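Local coordinates for periplasmic protein-probably involved in high-affinity Fe2+ transport (Escherichia coli F11, PDB 5I0Y) that probably takes part in high-affinity iron transport in the periplasm, binding copper at a site required for that transport, at residues Asp42-Ala47 against Gly99-Met104; Ile49-Gly54 against Glu63-Leu68; Ile70-Val75 against Gly85-Met90; Glu117-Ala122 against Gly135-Pro140. The protein carries 1 engineered substitution. All blocks are in the same frame, centred on the assembly; numbering follows the deposited sequence.

Contact 1: residues Asp42-Ala47 against Gly99-Met104; sequences DVHLQA and GANIKM. Engineered in segment 42-47: Gln46 (natural residue Glu). With CU (copper (II) ion), chain D.
His44 holds CG anti to its backbone N (chi1 -165°) and Asn101 holds CG anti to its carbonyl carbon (chi1 -78°). They pair across antiparallel strands and meet on one face of the sheet, ring and amide planes nearly perpendicular. His44 ND1 donates to Asn101 OD1 at 2.9 Å, bent to 138° at the hydrogen, with the donor above the plane of the amide carbonyl. NE2 of the same ring binds copper at 2.0 Å, with Met90, His97 and His127 of the second subunit completing the site. Asn101 is thus placed as a second-shell residue and probably helps fix the ring's rotation; its ND2 is held by the carbonyls of Ile27 and Leu36. The engineered Gln46 brings NE2 to the edge of the His44 ring, 4.1 Å from the metal. On the other face, Val43 CG2 lies 3.6 Å from Ile102 CG1, and Ile102 CD1 reaches Leu45 CD2. A classic beta bulge sets Asp42 and Val43 opposite Ile102, whose O accepts from both N atoms, while Asp42 OD2 takes Met104 N on its anti lone pair. Strand 17-24 flanks 43-51, strand 82-92 flanks 95-102, and the apolar face packs on Phe87 and Tyr72.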
# COMPACT_ATOMS: atom_id res chain seq x y z
N ASP B 42 -19.02 -16.71 -3.41
CA ASP B 42 -18.84 -17.38 -4.69
C ASP B 42 -17.49 -17.08 -5.30
O ASP B 42 -16.88 -17.92 -5.94
CB ASP B 42 -19.96 -16.96 -5.65
CG ASP B 42 -21.33 -17.45 -5.20
OD1 ASP B 42 -21.45 -18.65 -4.83
OD2 ASP B 42 -22.27 -16.64 -5.21
N VAL B 43 -17.02 -15.84 -5.12
CA VAL B 43 -15.73 -15.44 -5.70
C VAL B 43 -15.04 -14.47 -4.74
O VAL B 43 -15.69 -13.90 -3.87
CB VAL B 43 -15.86 -14.76 -7.10
CG1 VAL B 43 -16.65 -15.63 -8.10
CG2 VAL B 43 -16.46 -13.36 -7.01
N HIS B 44 -13.73 -14.33 -4.91
CA HIS B 44 -13.02 -13.15 -4.42
C HIS B 44 -12.89 -12.23 -5.60
O HIS B 44 -12.32 -12.63 -6.63
CB HIS B 44 -11.64 -13.55 -3.91
CG HIS B 44 -10.94 -12.49 -3.07
ND1 HIS B 44 -11.44 -12.04 -1.90
CD2 HIS B 44 -9.73 -11.83 -3.27
CE1 HIS B 44 -10.59 -11.13 -1.37
NE2 HIS B 44 -9.55 -11.00 -2.22
N LEU B 45 -13.46 -11.03 -5.49
CA LEU B 45 -13.41 -10.04 -6.56
C LEU B 45 -12.32 -9.03 -6.25
O LEU B 45 -12.18 -8.59 -5.11
CB LEU B 45 -14.78 -9.34 -6.70
CG LEU B 45 -14.92 -8.26 -7.78
CD1 LEU B 45 -14.83 -8.85 -9.18
CD2 LEU B 45 -16.23 -7.51 -7.58
N GLN B 46 -11.56 -8.67 -7.26
CA GLN B 46 -10.36 -7.87 -7.05
C GLN B 46 -10.25 -6.73 -8.05
O GLN B 46 -10.70 -6.84 -9.20
CB GLN B 46 -9.12 -8.74 -7.24
CG GLN B 46 -8.85 -9.76 -6.16
CD GLN B 46 -7.46 -10.36 -6.27
OE1 GLN B 46 -6.64 -9.98 -7.13
NE2 GLN B 46 -7.17 -11.26 -5.38
N ALA B 47 -9.58 -5.67 -7.61
CA ALA B 47 -9.11 -4.61 -8.49
C ALA B 47 -7.60 -4.71 -8.59
O ALA B 47 -6.91 -4.71 -7.56
CB ALA B 47 -9.51 -3.26 -7.95
N GLY B 99 -9.53 -6.02 -2.76
CA GLY B 99 -10.55 -7.02 -3.04
C GLY B 99 -11.47 -7.33 -1.90
O GLY B 99 -11.41 -6.70 -0.86
N ALA B 100 -12.37 -8.29 -2.16
CA ALA B 100 -13.36 -8.75 -1.16
C ALA B 100 -13.99 -10.03 -1.63
O ALA B 100 -14.24 -10.21 -2.83
CB ALA B 100 -14.45 -7.71 -0.91
N ASN B 101 -14.25 -10.95 -0.71
CA ASN B 101 -15.15 -12.07 -0.99
C ASN B 101 -16.55 -11.52 -1.21
O ASN B 101 -17.02 -10.67 -0.45
CB ASN B 101 -15.21 -13.04 0.18
CG ASN B 101 -14.00 -13.96 0.27
OD1 ASN B 101 -13.15 -14.04 -0.63
ND2 ASN B 101 -13.95 -14.72 1.37
N ILE B 102 -17.21 -12.03 -2.24
CA ILE B 102 -18.57 -11.64 -2.51
C ILE B 102 -19.42 -12.83 -2.94
O ILE B 102 -18.93 -13.82 -3.48
CB ILE B 102 -18.67 -10.52 -3.58
CG1 ILE B 102 -18.18 -11.04 -4.92
CG2 ILE B 102 -17.91 -9.25 -3.16
CD1 ILE B 102 -18.58 -10.13 -6.07
N LYS B 103 -20.72 -12.71 -2.68
CA LYS B 103 -21.68 -13.65 -3.21
C LYS B 103 -22.15 -13.07 -4.53
O LYS B 103 -22.57 -11.92 -4.59
CB LYS B 103 -22.84 -13.83 -2.23
CG LYS B 103 -23.81 -14.94 -2.61
CD LYS B 103 -25.02 -14.96 -1.70
CE LYS B 103 -26.18 -15.69 -2.36
NZ LYS B 103 -26.67 -14.93 -3.55
N MET B 104 -22.03 -13.86 -5.59
CA MET B 104 -22.54 -13.47 -6.91
C MET B 104 -24.06 -13.60 -6.97
O MET B 104 -24.70 -14.03 -6.02
CB MET B 104 -21.83 -14.27 -8.00
CG MET B 104 -20.35 -13.89 -8.16
SD MET B 104 -20.06 -12.20 -8.76
CE MET B 104 -20.36 -12.43 -10.51
CU CU D . -7.82 -10.19 -1.49

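Contact 2: residues Ile49-Gly54 against Glu63-Leu68; sequences IHAVEG and EWIPYL
Glu63 O is gripped from the end of strand 43-51 by Ala51 N, at 2.8 Å and in the plane of the carbonyl, and by a CA-H...O contact from His50 CA at 3.2 Å. Two residues on, Ile65 N gives a longer bond of 3.3 Å to Ile49 O, its donor tilted 34° from the carbonyl plane. These two bonds frame a single bridge between His50 and Trp64. The His50 and Trp64 rings cross obliquely with planes 55° apart, His50 NE2 coming 3.9 Å from Trp64 CD1. A water at the indole edge, in plane, accepts from both Trp64 NE1 and Ile49 N, tying the ring to the strand. The buried side is aliphatic: Ile65 points toward the strand and presses CG1 on Ile49 CG2 at about a right angle and CD1 on Ala51 CB, while Ile49 and Leu68 meet tip to tip through their CD1 atoms, 3.9 Å apart. Phe59 and Met17 cover this cluster, and Trp64 also packs on Met124 of the second subunit. The arrangement is that of an irregular connection pinned back on the strand it has left, between strands 43-51 and 69-76 of the mixed beta sandwich.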
# COMPACT_ATOMS: atom_id res chain seq x y z
N ILE B 49 -4.48 -2.84 -9.96
CA ILE B 49 -4.16 -1.46 -10.33
C ILE B 49 -2.67 -1.18 -10.18
O ILE B 49 -2.11 -1.27 -9.08
CB ILE B 49 -5.00 -0.45 -9.51
CG1 ILE B 49 -6.50 -0.69 -9.72
CG2 ILE B 49 -4.62 0.97 -9.91
CD1 ILE B 49 -7.39 0.01 -8.72
N HIS B 50 -2.04 -0.82 -11.29
CA HIS B 50 -0.60 -0.53 -11.32
C HIS B 50 -0.29 0.64 -12.19
O HIS B 50 -1.03 0.92 -13.14
CB HIS B 50 0.16 -1.75 -11.82
CG HIS B 50 -0.07 -2.95 -10.96
ND1 HIS B 50 -1.17 -3.73 -11.08
CD2 HIS B 50 0.68 -3.48 -9.93
CE1 HIS B 50 -1.12 -4.70 -10.15
NE2 HIS B 50 -0.00 -4.54 -9.43
N ALA B 51 0.77 1.37 -11.88
CA ALA B 51 1.19 2.48 -12.72
C ALA B 51 1.55 1.99 -14.11
O ALA B 51 2.04 0.86 -14.27
CB ALA B 51 2.40 3.18 -12.13
N VAL B 52 1.33 2.84 -15.10
CA VAL B 52 1.95 2.66 -16.42
C VAL B 52 3.04 3.70 -16.60
O VAL B 52 3.16 4.63 -15.79
CB VAL B 52 0.92 2.66 -17.58
CG1 VAL B 52 -0.00 1.44 -17.49
CG2 VAL B 52 0.13 3.96 -17.63
N GLU B 53 3.86 3.53 -17.63
CA GLU B 53 4.92 4.49 -17.97
C GLU B 53 4.33 5.90 -18.13
O GLU B 53 3.27 6.08 -18.71
CB GLU B 53 5.65 4.06 -19.25
CG GLU B 53 6.82 4.94 -19.67
CD GLU B 53 8.11 4.63 -18.93
OE1 GLU B 53 8.19 3.56 -18.29
OE2 GLU B 53 9.04 5.47 -18.98
N GLY B 54 5.04 6.89 -17.59
CA GLY B 54 4.61 8.29 -17.62
C GLY B 54 3.81 8.75 -16.42
O GLY B 54 3.31 9.88 -16.41
N GLU B 63 4.36 -0.65 -10.95
CA GLU B 63 4.25 -0.59 -9.50
C GLU B 63 2.82 -0.51 -9.02
O GLU B 63 1.99 0.17 -9.61
CB GLU B 63 5.09 0.58 -8.97
CG GLU B 63 6.59 0.32 -9.12
CD GLU B 63 7.46 1.54 -8.90
OE1 GLU B 63 8.66 1.44 -9.28
OE2 GLU B 63 6.96 2.56 -8.35
N TRP B 64 2.52 -1.24 -7.96
CA TRP B 64 1.21 -1.18 -7.35
C TRP B 64 0.88 0.22 -6.90
O TRP B 64 1.75 0.98 -6.46
CB TRP B 64 1.17 -2.12 -6.16
CG TRP B 64 -0.20 -2.32 -5.59
CD1 TRP B 64 -1.35 -2.68 -6.28
CD2 TRP B 64 -0.61 -2.16 -4.21
NE1 TRP B 64 -2.41 -2.77 -5.44
CE2 TRP B 64 -2.04 -2.47 -4.17
CE3 TRP B 64 0.04 -1.82 -3.02
CZ2 TRP B 64 -2.77 -2.46 -2.99
CZ3 TRP B 64 -0.72 -1.80 -1.84
CH2 TRP B 64 -2.09 -2.10 -1.83
N ILE B 65 -0.38 0.61 -7.02
CA ILE B 65 -0.78 1.91 -6.49
C ILE B 65 -1.42 1.66 -5.12
O ILE B 65 -2.49 1.08 -5.04
CB ILE B 65 -1.79 2.62 -7.41
CG1 ILE B 65 -1.23 2.77 -8.85
CG2 ILE B 65 -2.17 3.97 -6.81
CD1 ILE B 65 0.02 3.61 -9.00
N PRO B 66 -0.74 2.08 -4.03
CA PRO B 66 -1.21 1.83 -2.66
C PRO B 66 -2.13 2.92 -2.15
O PRO B 66 -2.24 3.99 -2.78
CB PRO B 66 0.10 1.83 -1.87
CG PRO B 66 0.91 2.92 -2.53
CD PRO B 66 0.53 2.84 -4.02
N TYR B 67 -2.82 2.65 -1.05
CA TYR B 67 -3.64 3.65 -0.32
C TYR B 67 -4.86 4.12 -1.10
O TYR B 67 -5.42 5.17 -0.77
CB TYR B 67 -2.79 4.84 0.18
CG TYR B 67 -1.79 4.38 1.20
CD1 TYR B 67 -2.14 4.28 2.55
CD2 TYR B 67 -0.50 4.05 0.81
CE1 TYR B 67 -1.20 3.85 3.49
CE2 TYR B 67 0.43 3.61 1.74
CZ TYR B 67 0.07 3.52 3.06
OH TYR B 67 1.04 3.08 3.94
N LEU B 68 -5.33 3.33 -2.06
CA LEU B 68 -6.57 3.69 -2.75
C LEU B 68 -7.78 3.33 -1.90
O LEU B 68 -7.72 2.47 -1.03
CB LEU B 68 -6.66 2.99 -4.11
CG LEU B 68 -5.58 3.39 -5.11
CD1 LEU B 68 -5.71 2.58 -6.39
CD2 LEU B 68 -5.60 4.88 -5.43
O HOH W 1 -4.39 -3.79 -7.22

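Contact 3: residues Ile70-Val75 against Gly85-Met90; sequences ISYTLV and GTFMPM. With CU (copper (II) ion), chain D.
Tyr72 lays its ring over Gly85, and here the two strands are packed most tightly. Its CG stands between the backbone N and the carbonyl carbon (chi1 70°), which turns CG toward the neighbouring strand. Tyr72 CE2 comes 3.4 Å from Gly85 CA, and Gly85 has no side chain to hold the ring off. The phenol OH passes beyond the glycine to a hydrogen bond with Gln83 NE2. Beside it, Phe87 brings CE1 to 3.6 Å from Tyr72 CD2; the ring planes are 29° apart but slid so far that they barely overlap. Across the ring from CE1, Phe87 CD2 lies 3.6 Å from Ile70 CG2. Strands 69-76 and 82-92 form a beta hairpin, and in this part of it Tyr72 and Gly85 are an antiparallel hydrogen-bonded pair: Tyr72 N donates to Gly85 O at 2.9 Å and Gly85 N returns a bond to Tyr72 O. Phe87 N continues the series to Ile70 O. The other face is more sparsely packed and more exposed. There Ser71 and Thr86, a non-hydrogen-bonded pair, touch through Ser71 CB and Thr86 CG2 at 4.1 Å. At Phe87 the strands begin to part, and a water bridges them, accepting from Ile70 N at 2.9 Å and donating to Phe87 O. The segment 88-90 then runs away from strand 69-76 toward the dimer interface, where Met90 binds copper through SD and pairs in parallel with a strand of the second subunit.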
# COMPACT_ATOMS: atom_id res chain seq x y z
N ILE B 70 -11.64 2.07 -2.68
CA ILE B 70 -12.37 1.52 -3.81
C ILE B 70 -13.62 0.83 -3.35
O ILE B 70 -13.57 -0.06 -2.47
CB ILE B 70 -11.52 0.53 -4.64
CG1 ILE B 70 -10.19 1.16 -5.00
CG2 ILE B 70 -12.28 0.10 -5.90
CD1 ILE B 70 -9.24 0.21 -5.70
N SER B 71 -14.75 1.24 -3.94
CA SER B 71 -16.01 0.53 -3.77
C SER B 71 -16.47 0.03 -5.14
O SER B 71 -15.91 0.42 -6.16
CB SER B 71 -17.08 1.38 -3.10
OG SER B 71 -17.44 2.48 -3.90
N TYR B 72 -17.44 -0.87 -5.14
CA TYR B 72 -17.93 -1.42 -6.40
C TYR B 72 -19.45 -1.41 -6.46
O TYR B 72 -20.13 -1.43 -5.44
CB TYR B 72 -17.39 -2.86 -6.61
CG TYR B 72 -17.99 -3.87 -5.65
CD1 TYR B 72 -19.22 -4.48 -5.92
CD2 TYR B 72 -17.36 -4.19 -4.45
CE1 TYR B 72 -19.79 -5.39 -5.06
CE2 TYR B 72 -17.92 -5.10 -3.57
CZ TYR B 72 -19.15 -5.68 -3.88
OH TYR B 72 -19.76 -6.58 -3.04
N THR B 73 -19.96 -1.41 -7.69
CA THR B 73 -21.38 -1.62 -7.95
C THR B 73 -21.45 -2.72 -9.00
O THR B 73 -20.95 -2.55 -10.10
CB THR B 73 -22.06 -0.34 -8.48
OG1 THR B 73 -21.88 0.71 -7.53
CG2 THR B 73 -23.56 -0.59 -8.69
N LEU B 74 -22.06 -3.84 -8.62
CA LEU B 74 -22.12 -5.02 -9.46
C LEU B 74 -23.56 -5.23 -9.89
O LEU B 74 -24.47 -5.20 -9.07
CB LEU B 74 -21.64 -6.24 -8.66
CG LEU B 74 -21.61 -7.62 -9.30
CD1 LEU B 74 -20.56 -7.64 -10.42
CD2 LEU B 74 -21.35 -8.70 -8.25
N VAL B 75 -23.76 -5.45 -11.19
CA VAL B 75 -25.10 -5.61 -11.74
C VAL B 75 -25.14 -6.85 -12.61
O VAL B 75 -24.33 -7.01 -13.52
CB VAL B 75 -25.56 -4.36 -12.55
CG1 VAL B 75 -26.96 -4.55 -13.14
CG2 VAL B 75 -25.50 -3.09 -11.71
N GLY B 85 -20.64 -2.76 -2.59
CA GLY B 85 -19.75 -3.12 -1.49
C GLY B 85 -18.44 -2.38 -1.60
O GLY B 85 -18.26 -1.50 -2.45
N THR B 86 -17.53 -2.67 -0.67
CA THR B 86 -16.24 -2.01 -0.62
C THR B 86 -15.14 -3.06 -0.69
O THR B 86 -15.33 -4.21 -0.28
CB THR B 86 -16.07 -1.22 0.68
OG1 THR B 86 -16.28 -2.12 1.78
CG2 THR B 86 -17.09 -0.07 0.74
N PHE B 87 -14.01 -2.66 -1.23
CA PHE B 87 -12.80 -3.50 -1.22
C PHE B 87 -11.90 -3.08 -0.07
O PHE B 87 -11.97 -1.95 0.42
CB PHE B 87 -12.00 -3.38 -2.52
CG PHE B 87 -12.66 -3.97 -3.74
CD1 PHE B 87 -13.47 -5.10 -3.67
CD2 PHE B 87 -12.41 -3.41 -4.98
CE1 PHE B 87 -14.04 -5.63 -4.81
CE2 PHE B 87 -12.98 -3.93 -6.12
CZ PHE B 87 -13.78 -5.05 -6.04
N MET B 88 -11.06 -4.02 0.34
CA MET B 88 -9.99 -3.75 1.30
C MET B 88 -8.64 -3.88 0.60
O MET B 88 -8.51 -4.65 -0.35
CB MET B 88 -9.98 -4.85 2.37
CG MET B 88 -11.23 -4.98 3.19
SD MET B 88 -11.26 -6.63 3.91
CE MET B 88 -12.00 -7.56 2.56
N PRO B 89 -7.62 -3.19 1.11
CA PRO B 89 -6.25 -3.49 0.69
C PRO B 89 -5.83 -4.85 1.25
O PRO B 89 -6.16 -5.16 2.40
CB PRO B 89 -5.40 -2.36 1.31
CG PRO B 89 -6.37 -1.44 1.96
CD PRO B 89 -7.64 -2.19 2.18
N MET B 90 -5.17 -5.64 0.41
CA MET B 90 -4.84 -7.02 0.77
C MET B 90 -3.50 -7.40 0.19
O MET B 90 -2.98 -6.73 -0.70
CB MET B 90 -5.88 -7.99 0.20
CG MET B 90 -7.31 -7.59 0.51
SD MET B 90 -8.54 -8.87 0.19
CE MET B 90 -8.38 -9.85 1.66
CU CU D . -7.82 -10.19 -1.49
O HOH W 2 -11.51 0.72 -0.16

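Contact 4: residues Glu117-Ala122 against Gly135-Pro140; sequences EPPSKA and GRWWKP
Pro118 and Pro119 each meet the face of a tryptophan, and CH-pi contacts are the main specific interactions. Pro119 CD stands 3.6 Å from the centroid of the six-membered ring of Trp137, only 10° off the ring normal, with CG close by at 3.5 Å from CH2. Ser120 N lies over the same face, and Ser120 CB touches CD1 of the five-membered ring. Pro118 CB is placed likewise over Trp138, 3.7 Å from the six-membered centroid and 14° off its normal. Trp138 holds CG between its backbone N and carbonyl carbon (chi1 37°), which carries CG toward 117-122; its ring and Pro118 slide past each other in opposite directions. Apolar contacts fill in around these faces: Pro118 CB also rests 3.9 Å from Trp137 CB, so both tryptophans share this proline, and Glu117 CG packs against CB and CG of Pro140. Between the two segments the contact is apolar; within 117-122, Lys121 N donates to Pro118 O at 3.0 Å and Lys121 NZ forms a long salt bridge, 3.9 Å, with Glu117 OE2. The prolines leave strand 108-117, which pairs with strand 69-76 through Glu117 and Thr69, while Pro140 leads into strand 141-149, the other neighbour of 108-117 in the sheet. Phe141 meets Trp138 edge-to-face, Leu68 touches Pro119, and Glu30 of the second subunit packs on Ser120 and Trp137.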
# COMPACT_ATOMS: atom_id res chain seq x y z
N GLU B 117 -10.94 6.42 -5.34
CA GLU B 117 -10.50 7.68 -4.76
C GLU B 117 -8.99 7.61 -4.54
O GLU B 117 -8.47 6.54 -4.22
CB GLU B 117 -11.23 7.95 -3.44
CG GLU B 117 -12.66 8.39 -3.67
CD GLU B 117 -13.50 8.29 -2.41
OE1 GLU B 117 -13.58 7.18 -1.84
OE2 GLU B 117 -14.10 9.30 -2.00
N PRO B 118 -8.29 8.74 -4.70
CA PRO B 118 -6.83 8.74 -4.70
C PRO B 118 -6.22 8.53 -3.30
O PRO B 118 -6.91 8.62 -2.29
CB PRO B 118 -6.47 10.12 -5.27
CG PRO B 118 -7.62 10.97 -4.82
CD PRO B 118 -8.82 10.09 -4.98
N PRO B 119 -4.91 8.28 -3.27
CA PRO B 119 -4.22 7.93 -2.03
C PRO B 119 -4.30 8.98 -0.92
O PRO B 119 -4.15 8.63 0.25
CB PRO B 119 -2.78 7.70 -2.49
CG PRO B 119 -2.94 7.21 -3.89
CD PRO B 119 -4.03 8.08 -4.44
N SER B 120 -4.55 10.24 -1.27
CA SER B 120 -4.74 11.26 -0.25
C SER B 120 -5.85 10.88 0.73
O SER B 120 -5.76 11.19 1.92
CB SER B 120 -5.05 12.61 -0.92
OG SER B 120 -6.11 12.47 -1.84
N LYS B 121 -6.90 10.22 0.27
CA LYS B 121 -8.02 9.96 1.16
C LYS B 121 -7.66 9.02 2.32
O LYS B 121 -8.10 9.22 3.47
CB LYS B 121 -9.24 9.47 0.37
CG LYS B 121 -10.45 9.16 1.25
CD LYS B 121 -11.61 8.63 0.44
CE LYS B 121 -12.75 8.24 1.35
NZ LYS B 121 -13.46 9.45 1.83
N ALA B 122 -6.86 8.01 2.03
CA ALA B 122 -6.51 6.99 3.02
C ALA B 122 -5.22 7.32 3.76
O ALA B 122 -4.73 6.50 4.54
CB ALA B 122 -6.41 5.61 2.35
N GLY B 135 3.30 15.40 -9.29
CA GLY B 135 2.04 15.96 -9.73
C GLY B 135 0.88 15.77 -8.77
O GLY B 135 0.90 14.88 -7.89
N ARG B 136 -0.14 16.61 -8.91
CA ARG B 136 -1.33 16.54 -8.08
C ARG B 136 -2.08 15.25 -8.32
O ARG B 136 -1.98 14.64 -9.38
CB ARG B 136 -2.25 17.71 -8.41
CG ARG B 136 -1.61 19.03 -8.05
CD ARG B 136 -2.30 20.19 -8.76
NE ARG B 136 -1.62 21.45 -8.51
CZ ARG B 136 -0.53 21.89 -9.15
NH1 ARG B 136 0.05 21.17 -10.11
NH2 ARG B 136 -0.02 23.06 -8.83
N TRP B 137 -2.85 14.85 -7.32
CA TRP B 137 -3.71 13.69 -7.54
C TRP B 137 -4.79 13.99 -8.51
O TRP B 137 -5.32 15.10 -8.55
CB TRP B 137 -4.34 13.18 -6.25
CG TRP B 137 -3.34 12.64 -5.28
CD1 TRP B 137 -3.05 13.13 -4.02
CD2 TRP B 137 -2.46 11.49 -5.47
NE1 TRP B 137 -2.07 12.39 -3.43
CE2 TRP B 137 -1.68 11.38 -4.23
CE3 TRP B 137 -2.26 10.56 -6.48
CZ2 TRP B 137 -0.73 10.39 -4.05
CZ3 TRP B 137 -1.29 9.57 -6.29
CH2 TRP B 137 -0.55 9.48 -5.10
N TRP B 138 -5.13 12.97 -9.29
CA TRP B 138 -6.37 12.96 -10.06
C TRP B 138 -7.57 12.96 -9.16
O TRP B 138 -7.48 12.64 -7.97
CB TRP B 138 -6.38 11.73 -10.96
CG TRP B 138 -5.76 10.50 -10.33
CD1 TRP B 138 -4.45 10.04 -10.47
CD2 TRP B 138 -6.41 9.55 -9.44
NE1 TRP B 138 -4.26 8.88 -9.75
CE2 TRP B 138 -5.40 8.54 -9.10
CE3 TRP B 138 -7.69 9.42 -8.93
CZ2 TRP B 138 -5.70 7.47 -8.28
CZ3 TRP B 138 -7.98 8.33 -8.09
CH2 TRP B 138 -7.00 7.38 -7.79
N LYS B 139 -8.72 13.36 -9.72
CA LYS B 139 -9.98 13.38 -8.98
C LYS B 139 -10.59 11.98 -8.98
O LYS B 139 -10.29 11.17 -9.86
CB LYS B 139 -10.97 14.37 -9.60
CG LYS B 139 -10.59 15.84 -9.43
CD LYS B 139 -11.56 16.77 -10.14
CE LYS B 139 -11.01 18.19 -10.22
NZ LYS B 139 -10.08 18.38 -11.37
N PRO B 140 -11.46 11.70 -7.99
CA PRO B 140 -12.14 10.40 -7.95
C PRO B 140 -12.81 10.08 -9.30
O PRO B 140 -13.30 10.98 -10.00
CB PRO B 140 -13.18 10.57 -6.83
CG PRO B 140 -12.60 11.62 -5.93
CD PRO B 140 -11.86 12.55 -6.85

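Contact 1 is the most buried; contacts 2, 3 and 4 are only partly so, and contact 4, centred about 17 Å from the centre of the chain, lies farthest out. Contacts 1 and 2 share strand 43-51 but lie on opposite sides of that centre. Contacts 1 and 3, with centres about 8 Å apart, supply ligands to one copper and touch directly, Gly99 N probably bonding to Met88 O. Regular backbone bonding dominates these two, whereas contact 2 has one isolated beta bridge, and contact 4 replaces such bonds with proline-tryptophan faces. Leu68 and Pro66 of contact 2 pack on Glu117 and Pro119 of contact 4, joining the two loop regions.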